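Local coordinates for F-actin-capping protein subunit alpha (PDB 7A0H), which caps actin filaments as an atypical, asymmetric homodimer of alpha subunits, probably by binding their fast-growing barbed ends, at the interface of chains A and B. Residues are numbered along the deposited sequence; one frame, centred on the assembly and turned at random. Chains: chain A/B, F-actin-capping protein subunit alpha.

Contacts 1, 2 and 3 form one connected stretch of the homodimer interface, with C-alpha centres about 14 Å apart for contacts 1 and 2 and about 11 Å for contacts 2 and 3, which share A:Lys282. The long B helix 243-281 serves all three. Contact 4, its C-alpha centre about 32 to 36 Å from those of the others, joins N-terminal helices instead. The pairing is not an exact two-fold: the C-terminal helix runs through 243-281 in B but ends at 266 in A, where residues 276-278 form a 3-10 helix. Residue 283 therefore packs on A strands in contact 1 and on the B helix in contact 2.

Contact 1: the interface of chains A and B. Residues chain A 133, 181, 183, 190-191, 215-217; chain B 279, 282-283.
B:Ile283, with CG1 anti to its carbonyl carbon (chi1 -64°) and CD1 extended beyond it, points its sec-butyl group at the chain A strands 187-200 and 206-220. In this capping protein alpha-subunit homodimer, the residue follows the B helix 243-281. Its CG1 presses on A:Ser190 CB at 3.3 Å, tighter than usual carbon packing, and B:Ile283 CD1 reaches A:Val215 CG1 at 3.6 Å. The isoleucine and A:Val215 lie alongside each other, pointing opposite ways. Next to them A:Leu217 CD2 rests against B:Asn279 CB, 3.8 Å away, the two side chains crossing at a slant.

A:Arg181, bent at chi3 (52°), lays its guanidinium beneath the B:Lys282 carbonyl, whose O stands 3.6 Å above the plane and over its centre. The carbonyl's negative end may thus favour the cation without a direct bond. A:Arg181 NH1 donates to A:Ser190 OG at 2.8 Å, with the hydroxyl tilted 24° from the plane, which steadies the group within chain A. At the guanidinium edge, water 2 joins NH1 and A:Tyr183 OH to B:Asn279 O. A second water connects A:Lys133 NZ with the carbonyl O of B:Lys282, a residue that is itself poorly ordered.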
ATOM      1  N   LYS A 133       9.601 -24.531  -9.772  1.00 51.61           N
ATOM      2  CA  LYS A 133       9.049 -25.340  -8.705  1.00 59.91           C
ATOM      3  C   LYS A 133       7.801 -26.110  -9.122  1.00 59.02           C
ATOM      4  O   LYS A 133       6.851 -25.546  -9.699  1.00 61.35           O
ATOM      5  CB  LYS A 133       8.654 -24.432  -7.507  1.00 66.75           C
ATOM      6  CG  LYS A 133       9.804 -23.714  -6.787  1.00 63.54           C
ATOM      7  CD  LYS A 133       9.318 -22.727  -5.678  1.00 63.59           C
ATOM      8  CE  LYS A 133      10.469 -21.857  -5.239  1.00 59.74           C
ATOM      9  NZ  LYS A 133      10.081 -20.693  -4.360  1.00 86.44           N
ATOM     10  N   ARG A 181       0.231 -17.315  -6.311  1.00 50.32           N
ATOM     11  CA  ARG A 181       0.335 -18.145  -5.117  1.00 64.62           C
ATOM     12  C   ARG A 181      -0.774 -17.751  -4.148  1.00 62.80           C
ATOM     13  O   ARG A 181      -1.076 -16.573  -3.993  1.00 58.55           O
ATOM     14  CB  ARG A 181       1.719 -17.924  -4.510  1.00 52.93           C
ATOM     15  CG  ARG A 181       2.892 -18.422  -5.463  1.00 58.78           C
ATOM     16  CD  ARG A 181       4.373 -18.111  -4.955  1.00 58.35           C
ATOM     17  NE  ARG A 181       4.556 -18.583  -3.593  1.00 55.54           N
ATOM     18  CZ  ARG A 181       4.589 -17.794  -2.524  1.00 63.82           C
ATOM     19  NH1 ARG A 181       4.517 -16.481  -2.644  1.00 56.96           N
ATOM     20  NH2 ARG A 181       4.698 -18.336  -1.325  1.00 55.02           N
ATOM     21  N   TYR A 183      -2.382 -18.497  -0.234  1.00 96.73           N
ATOM     22  CA  TYR A 183      -2.283 -19.048   1.107  1.00 93.38           C
ATOM     23  C   TYR A 183      -3.614 -19.636   1.514  1.00 96.91           C
ATOM     24  O   TYR A 183      -4.678 -19.165   1.110  1.00105.05           O
ATOM     25  CB  TYR A 183      -1.804 -18.008   2.102  1.00 89.19           C
ATOM     26  CG  TYR A 183      -0.344 -17.592   1.913  1.00104.14           C
ATOM     27  CD1 TYR A 183       0.583 -18.409   1.231  1.00101.58           C
ATOM     28  CD2 TYR A 183       0.118 -16.379   2.418  1.00 84.78           C
ATOM     29  CE1 TYR A 183       1.938 -17.998   1.067  1.00 93.60           C
ATOM     30  CE2 TYR A 183       1.443 -15.971   2.269  1.00 87.00           C
ATOM     31  CZ  TYR A 183       2.346 -16.767   1.593  1.00 93.35           C
ATOM     32  OH  TYR A 183       3.643 -16.304   1.465  1.00 82.90           O
ATOM     33  N   SER A 190       0.758 -13.784  -3.890  1.00 57.26           N
ATOM     34  CA  SER A 190       1.733 -13.144  -4.761  1.00 50.04           C
ATOM     35  C   SER A 190       1.326 -13.341  -6.204  1.00 48.45           C
ATOM     36  O   SER A 190       0.650 -14.329  -6.569  1.00 43.94           O
ATOM     37  CB  SER A 190       3.161 -13.715  -4.578  1.00 47.63           C
ATOM     38  OG  SER A 190       3.166 -15.150  -4.656  1.00 53.10           O
ATOM     39  N   SER A 191       1.847 -12.432  -7.037  1.00 40.65           N
ATOM     40  CA  SER A 191       1.913 -12.674  -8.473  1.00 59.46           C
ATOM     41  C   SER A 191       3.332 -12.520  -9.043  1.00 55.31           C
ATOM     42  O   SER A 191       4.066 -11.580  -8.711  1.00 48.87           O
ATOM     43  CB  SER A 191       1.017 -11.717  -9.191  1.00 49.91           C
ATOM     44  OG  SER A 191       1.516 -10.414  -8.881  1.00 57.37           O
ATOM     45  N   VAL A 215       7.162  -8.630  -9.849  1.00 55.54           N
ATOM     46  CA  VAL A 215       6.963  -9.442  -8.650  1.00 51.12           C
ATOM     47  C   VAL A 215       6.142  -8.601  -7.667  1.00 51.39           C
ATOM     48  O   VAL A 215       6.505  -7.447  -7.397  1.00 52.67           O
ATOM     49  CB  VAL A 215       8.287  -9.831  -8.000  1.00 44.73           C
ATOM     50  CG1 VAL A 215       8.075 -10.953  -7.021  1.00 56.80           C
ATOM     51  CG2 VAL A 215       9.247 -10.324  -9.053  1.00 52.44           C
ATOM     52  N   VAL A 216       5.039  -9.158  -7.152  1.00 50.33           N
ATOM     53  CA  VAL A 216       4.160  -8.400  -6.260  1.00 43.95           C
ATOM     54  C   VAL A 216       3.840  -9.268  -5.069  1.00 51.20           C
ATOM     55  O   VAL A 216       3.208 -10.334  -5.228  1.00 51.62           O
ATOM     56  CB  VAL A 216       2.810  -7.972  -6.892  1.00 51.89           C
ATOM     57  CG1 VAL A 216       2.057  -6.995  -5.920  1.00 56.85           C
ATOM     58  CG2 VAL A 216       2.957  -7.344  -8.256  1.00 51.07           C
ATOM     59  N   LEU A 217       4.185  -8.782  -3.876  1.00 46.39           N
ATOM     60  CA  LEU A 217       3.738  -9.420  -2.645  1.00 53.49           C
ATOM     61  C   LEU A 217       2.431  -8.696  -2.274  1.00 54.68           C
ATOM     62  O   LEU A 217       2.361  -7.446  -2.271  1.00 47.28           O
ATOM     63  CB  LEU A 217       4.775  -9.291  -1.538  1.00 55.34           C
ATOM     64  CG  LEU A 217       4.516  -9.998  -0.189  1.00 56.44           C
ATOM     65  CD1 LEU A 217       4.541 -11.609  -0.391  1.00 55.01           C
ATOM     66  CD2 LEU A 217       5.472  -9.548   0.876  1.00 54.53           C
TER
ATOM     67  N   ASN B 279       9.602 -12.622   2.362  1.00 57.02           N
ATOM     68  CA  ASN B 279       8.415 -13.190   1.753  1.00 61.29           C
ATOM     69  C   ASN B 279       8.443 -12.900   0.266  1.00 52.42           C
ATOM     70  O   ASN B 279       7.881 -13.656  -0.532  1.00 55.08           O
ATOM     71  CB  ASN B 279       7.125 -12.642   2.390  1.00 65.27           C
ATOM     72  CG  ASN B 279       6.730 -13.400   3.635  1.00 71.42           C
ATOM     73  OD1 ASN B 279       6.036 -14.407   3.596  1.00 96.55           O
ATOM     74  ND2 ASN B 279       7.190 -12.922   4.750  1.00 74.50           N
ATOM     75  N   LYS B 282      10.320 -15.662  -1.629  1.00 61.96           N
ATOM     76  CA  LYS B 282       9.486 -16.850  -1.814  1.00 69.24           C
ATOM     77  C   LYS B 282       8.596 -16.732  -3.055  1.00 59.64           C
ATOM     78  O   LYS B 282       8.124 -17.741  -3.561  1.00 70.06           O
ATOM     79  CB  LYS B 282       8.601 -17.092  -0.581  1.00 67.28           C
ATOM     80  CG  LYS B 282       9.338 -17.576   0.660  1.00 79.46           C
ATOM     81  CD  LYS B 282       8.436 -17.844   1.863  1.00100.58           C
ATOM     82  CE  LYS B 282       9.181 -18.574   3.013  1.00141.01           C
ATOM     83  NZ  LYS B 282      10.502 -18.016   3.424  1.00156.17           N
ATOM     84  N   ILE B 283       8.433 -15.536  -3.612  1.00 55.88           N
ATOM     85  CA  ILE B 283       7.662 -15.442  -4.823  1.00 60.19           C
ATOM     86  C   ILE B 283       8.398 -15.993  -6.038  1.00 63.05           C
ATOM     87  O   ILE B 283       7.742 -16.337  -7.060  1.00 52.96           O
ATOM     88  CB  ILE B 283       7.324 -13.962  -5.043  1.00 51.34           C
ATOM     89  CG1 ILE B 283       6.428 -13.441  -3.907  1.00 56.26           C
ATOM     90  CG2 ILE B 283       6.668 -13.754  -6.388  1.00 48.74           C
ATOM     91  CD1 ILE B 283       6.285 -11.964  -4.045  1.00 40.85           C
TER
HETATM   92  O   HOH W   1       7.234 -19.915  -5.681  1.00 60.54           O
HETATM   93  O   HOH W   2       5.160 -14.782  -0.282  1.00 60.75           O

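Contact 2: the interface of chains A and B. Residues chain A 227, 280, 282-283; chain B 221, 225, 276, 280.
B:Glu221 of the capping protein homodimer reaches from a loop of chain B, between A:Phe227 and the C-terminal segment of A. Its CB lies in the plane of the A:Phe227 ring at the edge, 3.8 Å from CE2. CG is anti to the carbonyl carbon (chi1 -60°), and the bend at chi2 (75°) turns the chain towards the A backbone. At the tip, B:Glu221 OE2 takes the amide N of A:Lys282 on its syn lone pair at 2.7 Å. The amide N of A:Ile283 gives OE2 a longer bond of 3.3 Å from above the carboxylate plane. Two successive backbone N-H groups therefore converge on one carboxylate oxygen and hold the start of strand 283-285 against B. Water 3 adds a bridge from OE2 to A:Ile283 O. OE1 is linked through water 4 to A:Lys282 NZ, so the opposite charges face each other across solvent and may attract without touching.

The A:Phe227 ring is also flanked by the B helix 243-281. B:Leu276 CG sits over one face, displaced from the ring centre, while B:Thr280 OG1 meets the edge in plane. That hydroxyl donates to B:Leu276 O at 2.7 Å, a bond that fixes its rotation and presents its oxygen to the ring. A:Ile283 crosses B:Leu276 at about a right angle, and its tip, A:Ile283 CD1, rests against the side of B:Leu276, nearest CD2 at 3.6 Å.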
ATOM      1  N   PHE A 227       3.108  -4.775  -2.629  1.00 46.32           N
ATOM      2  CA  PHE A 227       4.524  -4.453  -2.660  1.00 55.95           C
ATOM      3  C   PHE A 227       5.138  -4.973  -3.973  1.00 57.61           C
ATOM      4  O   PHE A 227       5.283  -6.179  -4.194  1.00 45.97           O
ATOM      5  CB  PHE A 227       5.197  -5.079  -1.445  1.00 55.61           C
ATOM      6  CG  PHE A 227       6.685  -4.934  -1.450  1.00 65.04           C
ATOM      7  CD1 PHE A 227       7.497  -6.039  -1.424  1.00 50.45           C
ATOM      8  CD2 PHE A 227       7.260  -3.679  -1.438  1.00 65.54           C
ATOM      9  CE1 PHE A 227       8.854  -5.907  -1.432  1.00 52.86           C
ATOM     10  CE2 PHE A 227       8.605  -3.524  -1.391  1.00 57.76           C
ATOM     11  CZ  PHE A 227       9.412  -4.648  -1.422  1.00 68.95           C
ATOM     12  N   THR A 280      12.885   7.049   2.513  1.00 95.94           N
ATOM     13  CA  THR A 280      12.133   6.489   1.406  1.00 90.45           C
ATOM     14  C   THR A 280      12.540   5.056   1.095  1.00 81.96           C
ATOM     15  O   THR A 280      11.756   4.309   0.499  1.00 71.96           O
ATOM     16  CB  THR A 280      12.342   7.318   0.138  1.00102.69           C
ATOM     17  OG1 THR A 280      13.730   7.263  -0.239  1.00131.34           O
ATOM     18  CG2 THR A 280      11.922   8.764   0.367  1.00104.30           C
ATOM     19  N   LYS A 282      13.548   1.800   2.747  1.00 73.05           N
ATOM     20  CA  LYS A 282      13.750   0.896   3.870  1.00 67.47           C
ATOM     21  C   LYS A 282      14.281  -0.448   3.419  1.00 76.12           C
ATOM     22  O   LYS A 282      14.870  -1.190   4.214  1.00 76.49           O
ATOM     23  CB  LYS A 282      12.446   0.737   4.654  1.00 75.35           C
ATOM     24  CG  LYS A 282      11.983   2.067   5.333  1.00 65.92           C
ATOM     25  CD  LYS A 282      10.693   1.845   6.063  1.00 77.78           C
ATOM     26  CE  LYS A 282      10.220   3.140   6.813  1.00 81.98           C
ATOM     27  NZ  LYS A 282      10.244   4.365   5.928  1.00 68.30           N
ATOM     28  N   ILE A 283      14.100  -0.758   2.142  1.00 67.51           N
ATOM     29  CA  ILE A 283      14.609  -1.958   1.517  1.00 72.57           C
ATOM     30  C   ILE A 283      15.579  -1.524   0.453  1.00 62.91           C
ATOM     31  O   ILE A 283      15.238  -0.637  -0.342  1.00 71.22           O
ATOM     32  CB  ILE A 283      13.487  -2.812   0.921  1.00 71.11           C
ATOM     33  CG1 ILE A 283      12.578  -3.261   2.067  1.00 76.80           C
ATOM     34  CG2 ILE A 283      14.078  -3.920   0.120  1.00 67.56           C
ATOM     35  CD1 ILE A 283      11.358  -3.981   1.614  1.00 88.27           C
TER
ATOM     36  N   GLU B 221       7.771   2.452  -0.070  1.00 62.54           N
ATOM     37  CA  GLU B 221       7.649   1.398  -1.068  1.00 65.94           C
ATOM     38  C   GLU B 221       6.212   0.934  -1.270  1.00 68.28           C
ATOM     39  O   GLU B 221       5.871   0.482  -2.359  1.00 55.94           O
ATOM     40  CB  GLU B 221       8.499   0.167  -0.705  1.00 64.89           C
ATOM     41  CG  GLU B 221      10.021   0.406  -0.574  1.00 72.66           C
ATOM     42  CD  GLU B 221      10.472   1.133   0.698  1.00 69.71           C
ATOM     43  OE1 GLU B 221       9.635   1.718   1.459  1.00 60.53           O
ATOM     44  OE2 GLU B 221      11.717   1.114   0.896  1.00 61.41           O
ATOM     45  N   ILE B 225       1.595  -0.917   3.626  1.00 73.51           N
ATOM     46  CA  ILE B 225       2.459  -1.401   4.692  1.00 66.84           C
ATOM     47  C   ILE B 225       2.616  -0.263   5.680  1.00 80.65           C
ATOM     48  O   ILE B 225       3.360   0.702   5.436  1.00 65.21           O
ATOM     49  CB  ILE B 225       3.834  -1.811   4.176  1.00 73.84           C
ATOM     50  CG1 ILE B 225       3.762  -3.071   3.359  1.00 63.10           C
ATOM     51  CG2 ILE B 225       4.773  -2.022   5.328  1.00 66.99           C
ATOM     52  CD1 ILE B 225       4.914  -3.179   2.468  1.00 65.38           C
ATOM     53  N   LEU B 276       9.638  -8.641   4.895  1.00 59.00           N
ATOM     54  CA  LEU B 276       9.141  -8.296   3.577  1.00 63.43           C
ATOM     55  C   LEU B 276      10.040  -8.928   2.518  1.00 61.52           C
ATOM     56  O   LEU B 276       9.566  -9.614   1.612  1.00 52.82           O
ATOM     57  CB  LEU B 276       9.117  -6.778   3.516  1.00 60.77           C
ATOM     58  CG  LEU B 276       8.170  -5.982   2.647  1.00 71.76           C
ATOM     59  CD1 LEU B 276       6.781  -6.525   2.643  1.00 72.88           C
ATOM     60  CD2 LEU B 276       8.196  -4.596   3.309  1.00 96.87           C
ATOM     61  N   THR B 280       9.062 -11.790  -0.115  1.00 52.25           N
ATOM     62  CA  THR B 280       9.195 -11.492  -1.519  1.00 45.36           C
ATOM     63  C   THR B 280      10.090 -12.495  -2.260  1.00 53.35           C
ATOM     64  O   THR B 280       9.814 -12.800  -3.442  1.00 51.41           O
ATOM     65  CB  THR B 280       9.695 -10.052  -1.668  1.00 50.13           C
ATOM     66  OG1 THR B 280       8.829  -9.133  -0.955  1.00 54.81           O
ATOM     67  CG2 THR B 280       9.715  -9.711  -3.178  1.00 49.66           C
TER
HETATM   68  O   HOH W   3      13.080   0.745  -1.186  1.00 56.26           O
HETATM   69  O   HOH W   4      10.102   3.597   3.526  1.00 56.93           O

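Contact 3: the interface of chains A and B. Residues chain A 274, 276-277, 282; chain B 190, 217, 266, 269.
A:Leu276 and A:Ile277, both with helical backbone torsions within the short 3-10 helix 276-278, turn their side chains onto B:Ile269 of the long B helix. The isoleucine uses both its branches. B:Ile269 CG2 meets A:Leu276 CD1 at 3.6 Å as the two side chains slide past each other in opposite directions, whereas B:Ile269 CD1 touches A:Ile277 CG1 at 3.8 Å, with that pair crossing at about a right angle. The two branches of B:Ile269 thus fit against two neighbouring residues of A.

One helical turn earlier, B:Asn266 supplies the polar contact. Its ND2 donates to A:Ser274 O at 3.1 Å; the acceptor is tilted out of the amide plane, and the bond is bent at the hydrogen (142°). The OD1 of B:Asn266 points instead at carbon, 3.6 Å from A:Ile277 CD1.

The aliphatic part of A:Lys282 is apolar packing here: CD lies on B:Ile269 CG2, and CE presses on B:Leu217 CD1 at 3.5 Å. Its bend at chi4 (49°) turns A:Lys282 NZ back to A:Leu276 O, to which it donates at 3.0 Å, tying the lysine tip to the 3-10 helix. The same methyl, B:Leu217 CD1, comes to 3.4 Å from A:Ile277 O. In the fold, this part of the capping protein interface sets the C-terminal segment of A in the groove between the B helix 243-281 and the end of the B strand 206-218.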
ATOM      1  N   SER A 274      19.836   5.428  10.169  1.00143.27           N
ATOM      2  CA  SER A 274      19.202   5.949  11.379  1.00143.02           C
ATOM      3  C   SER A 274      17.884   6.671  11.114  1.00134.28           C
ATOM      4  O   SER A 274      16.962   6.641  11.951  1.00110.14           O
ATOM      5  CB  SER A 274      20.162   6.919  12.056  1.00139.30           C
ATOM      6  OG  SER A 274      20.343   8.038  11.203  1.00147.51           O
ATOM      7  N   LEU A 276      15.427   6.040   9.441  1.00108.36           N
ATOM      8  CA  LEU A 276      14.562   5.087   8.758  1.00112.56           C
ATOM      9  C   LEU A 276      13.134   5.591   8.601  1.00101.04           C
ATOM     10  O   LEU A 276      12.518   5.456   7.528  1.00 79.07           O
ATOM     11  CB  LEU A 276      14.544   3.771   9.528  1.00104.78           C
ATOM     12  CG  LEU A 276      15.742   2.851   9.384  1.00116.32           C
ATOM     13  CD1 LEU A 276      15.365   1.426   9.726  1.00 98.41           C
ATOM     14  CD2 LEU A 276      16.246   2.921   7.999  1.00 94.09           C
ATOM     15  N   ILE A 277      12.593   6.160   9.671  1.00 94.55           N
ATOM     16  CA  ILE A 277      11.214   6.618   9.689  1.00 98.64           C
ATOM     17  C   ILE A 277      10.975   7.564   8.530  1.00 97.09           C
ATOM     18  O   ILE A 277       9.994   7.429   7.785  1.00 96.02           O
ATOM     19  CB  ILE A 277      10.934   7.289  11.044  1.00117.11           C
ATOM     20  CG1 ILE A 277      11.174   6.245  12.137  1.00116.68           C
ATOM     21  CG2 ILE A 277       9.540   7.796  11.085  1.00115.90           C
ATOM     22  CD1 ILE A 277      12.143   6.692  13.174  1.00106.57           C
ATOM     23  N   LYS A 282      13.548   1.800   2.747  1.00 73.05           N
ATOM     24  CA  LYS A 282      13.750   0.896   3.870  1.00 67.47           C
ATOM     25  C   LYS A 282      14.281  -0.448   3.419  1.00 76.12           C
ATOM     26  O   LYS A 282      14.870  -1.190   4.214  1.00 76.49           O
ATOM     27  CB  LYS A 282      12.446   0.737   4.654  1.00 75.35           C
ATOM     28  CG  LYS A 282      11.983   2.067   5.333  1.00 65.92           C
ATOM     29  CD  LYS A 282      10.693   1.845   6.063  1.00 77.78           C
ATOM     30  CE  LYS A 282      10.220   3.140   6.813  1.00 81.98           C
ATOM     31  NZ  LYS A 282      10.244   4.365   5.928  1.00 68.30           N
TER
ATOM     32  N   SER B 190       5.566   9.385   8.590  1.00 90.38           N
ATOM     33  CA  SER B 190       5.348   9.044   9.985  1.00 84.39           C
ATOM     34  C   SER B 190       4.473  10.089  10.669  1.00 94.54           C
ATOM     35  O   SER B 190       4.343  11.238  10.219  1.00 82.27           O
ATOM     36  CB  SER B 190       6.674   8.878  10.752  1.00 90.28           C
ATOM     37  OG  SER B 190       7.564   9.958  10.515  1.00 99.00           O
ATOM     38  N   LEU B 217       3.640   4.689  11.115  1.00 95.90           N
ATOM     39  CA  LEU B 217       4.594   4.736  10.025  1.00 83.17           C
ATOM     40  C   LEU B 217       4.056   3.985   8.827  1.00 80.26           C
ATOM     41  O   LEU B 217       3.365   2.974   8.979  1.00 73.62           O
ATOM     42  CB  LEU B 217       5.945   4.227  10.537  1.00 78.42           C
ATOM     43  CG  LEU B 217       7.086   3.918   9.545  1.00107.07           C
ATOM     44  CD1 LEU B 217       7.716   4.930   8.425  1.00 75.17           C
ATOM     45  CD2 LEU B 217       8.166   3.441  10.633  1.00 93.20           C
ATOM     46  N   ASN B 266      13.385   1.566  15.354  1.00109.67           N
ATOM     47  CA  ASN B 266      14.305   1.250  14.276  1.00101.98           C
ATOM     48  C   ASN B 266      14.650  -0.228  14.230  1.00107.04           C
ATOM     49  O   ASN B 266      14.981  -0.731  13.151  1.00121.98           O
ATOM     50  CB  ASN B 266      15.566   2.095  14.365  1.00 81.78           C
ATOM     51  CG  ASN B 266      15.345   3.499  13.838  1.00104.06           C
ATOM     52  OD1 ASN B 266      14.285   3.809  13.297  1.00115.51           O
ATOM     53  ND2 ASN B 266      16.345   4.349  13.971  1.00117.63           N
ATOM     54  N   ILE B 269      11.326  -1.569  12.409  1.00 74.69           N
ATOM     55  CA  ILE B 269      11.303  -1.332  10.983  1.00 80.99           C
ATOM     56  C   ILE B 269      12.171  -2.361  10.282  1.00 75.76           C
ATOM     57  O   ILE B 269      11.700  -3.118   9.431  1.00 73.28           O
ATOM     58  CB  ILE B 269      11.755   0.101  10.691  1.00 87.06           C
ATOM     59  CG1 ILE B 269      10.706   1.096  11.207  1.00117.47           C
ATOM     60  CG2 ILE B 269      11.986   0.289   9.233  1.00 81.77           C
ATOM     61  CD1 ILE B 269      11.161   2.519  11.179  1.00 83.21           C
TER

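Contact 4: the interface of chains A and B. Residues chain A 30, 33-34; chain B 7-8, 11.
B:Phe11 and A:Asn30 meet where helix 7-18 of B packs on helix 21-35 of A, a helix-to-helix contact near the N-termini of the capping protein homodimer. The asparagine amide and the phenyl ring are turned 37° from one another, and the side chains cross at about a right angle. The amide lies over one face of the ring, offset towards CD1 and CE1, as a packing contact. Its carbonyl end does most of the touching: A:Asn30 OD1 comes to 3.2 Å from B:Phe11 CE1, and A:Asn30 CG to 3.6 Å from B:Phe11 CD1.

A:Thr33 OG1 lies over the same face, 3.9 Å from B:Phe11 CE2, and A:Ile34 CD1 comes in beside the ring at the same distance from B:Phe11 CD2. The phenyl group thus lies with one face on a turn of helix 21-35, across A:Asn30 and A:Thr33, with A:Ile34 at its border. A:Ile34 CD1 also reaches the B backbone beside the ring, where it presses on B:Lys8 CA, while the lysine chain runs on extended beyond CG.

B:Phe11 CG is anti to its own carbonyl carbon (chi1 -66°), which directs the ring from B toward A. A:Thr33 instead has OG1 between its backbone N and carbonyl carbon (chi1 70°), and from there A:Thr33 OG1 donates to A:Asn30 O, one turn back along its helix, at 2.8 Å.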
ATOM      1  N   ASN A  30     -19.186  -3.342  -2.003  1.00107.78           N
ATOM      2  CA  ASN A  30     -19.737  -2.281  -1.172  1.00106.76           C
ATOM      3  C   ASN A  30     -20.217  -1.129  -2.043  1.00108.35           C
ATOM      4  O   ASN A  30     -21.167  -0.427  -1.686  1.00146.78           O
ATOM      5  CB  ASN A  30     -18.697  -1.747  -0.175  1.00103.07           C
ATOM      6  CG  ASN A  30     -18.457  -2.671   1.016  1.00112.11           C
ATOM      7  OD1 ASN A  30     -19.259  -3.555   1.314  1.00132.66           O
ATOM      8  ND2 ASN A  30     -17.347  -2.447   1.717  1.00142.42           N
ATOM      9  N   THR A  33     -23.794  -2.055  -3.448  1.00129.54           N
ATOM     10  CA  THR A  33     -24.884  -1.872  -2.494  1.00121.63           C
ATOM     11  C   THR A  33     -25.299  -0.403  -2.410  1.00123.13           C
ATOM     12  O   THR A  33     -26.492  -0.083  -2.340  1.00120.50           O
ATOM     13  CB  THR A  33     -24.491  -2.384  -1.102  1.00134.52           C
ATOM     14  OG1 THR A  33     -23.506  -1.530  -0.511  1.00143.54           O
ATOM     15  CG2 THR A  33     -23.939  -3.804  -1.158  1.00142.12           C
ATOM     16  N   ILE A  34     -24.326   0.501  -2.435  1.00137.43           N
ATOM     17  CA  ILE A  34     -24.611   1.924  -2.370  1.00123.20           C
ATOM     18  C   ILE A  34     -25.128   2.421  -3.711  1.00122.45           C
ATOM     19  O   ILE A  34     -26.145   3.110  -3.790  1.00114.44           O
ATOM     20  CB  ILE A  34     -23.350   2.693  -1.940  1.00128.43           C
ATOM     21  CG1 ILE A  34     -22.800   2.212  -0.590  1.00122.33           C
ATOM     22  CG2 ILE A  34     -23.638   4.168  -1.864  1.00152.23           C
ATOM     23  CD1 ILE A  34     -23.780   2.187   0.539  1.00145.49           C
TER
ATOM     24  N   GLU B   7     -27.761   2.061   5.186  1.00173.61           N
ATOM     25  CA  GLU B   7     -26.631   1.230   4.767  1.00171.56           C
ATOM     26  C   GLU B   7     -25.485   2.070   4.221  1.00171.93           C
ATOM     27  O   GLU B   7     -24.322   1.653   4.267  1.00173.42           O
ATOM     28  CB  GLU B   7     -27.066   0.242   3.681  1.00162.83           C
ATOM     29  CG  GLU B   7     -28.117  -0.750   4.119  1.00174.06           C
ATOM     30  CD  GLU B   7     -27.638  -1.661   5.233  1.00185.84           C
ATOM     31  OE1 GLU B   7     -26.547  -2.262   5.081  1.00174.05           O
ATOM     32  OE2 GLU B   7     -28.348  -1.763   6.260  1.00181.12           O
ATOM     33  N   LYS B   8     -25.807   3.234   3.662  1.00167.08           N
ATOM     34  CA  LYS B   8     -24.783   4.143   3.171  1.00161.29           C
ATOM     35  C   LYS B   8     -23.869   4.608   4.296  1.00151.62           C
ATOM     36  O   LYS B   8     -22.725   4.991   4.039  1.00149.88           O
ATOM     37  CB  LYS B   8     -25.466   5.331   2.491  1.00160.72           C
ATOM     38  CG  LYS B   8     -26.347   4.881   1.331  1.00172.76           C
ATOM     39  CD  LYS B   8     -27.041   6.017   0.602  1.00169.03           C
ATOM     40  CE  LYS B   8     -27.911   5.446  -0.523  1.00181.85           C
ATOM     41  NZ  LYS B   8     -28.594   6.494  -1.335  1.00183.20           N
ATOM     42  N   PHE B  11     -20.864   1.801   5.537  1.00156.19           N
ATOM     43  CA  PHE B  11     -19.739   1.611   4.630  1.00148.17           C
ATOM     44  C   PHE B  11     -18.826   2.810   4.610  1.00148.62           C
ATOM     45  O   PHE B  11     -17.619   2.647   4.424  1.00156.49           O
ATOM     46  CB  PHE B  11     -20.290   1.200   3.291  1.00164.56           C
ATOM     47  CG  PHE B  11     -20.937  -0.129   3.381  1.00162.73           C
ATOM     48  CD1 PHE B  11     -20.179  -1.212   3.804  1.00151.03           C
ATOM     49  CD2 PHE B  11     -22.301  -0.292   3.181  1.00164.16           C
ATOM     50  CE1 PHE B  11     -20.744  -2.446   3.963  1.00151.66           C
ATOM     51  CE2 PHE B  11     -22.882  -1.538   3.330  1.00155.55           C
ATOM     52  CZ  PHE B  11     -22.099  -2.619   3.722  1.00172.26           C
TER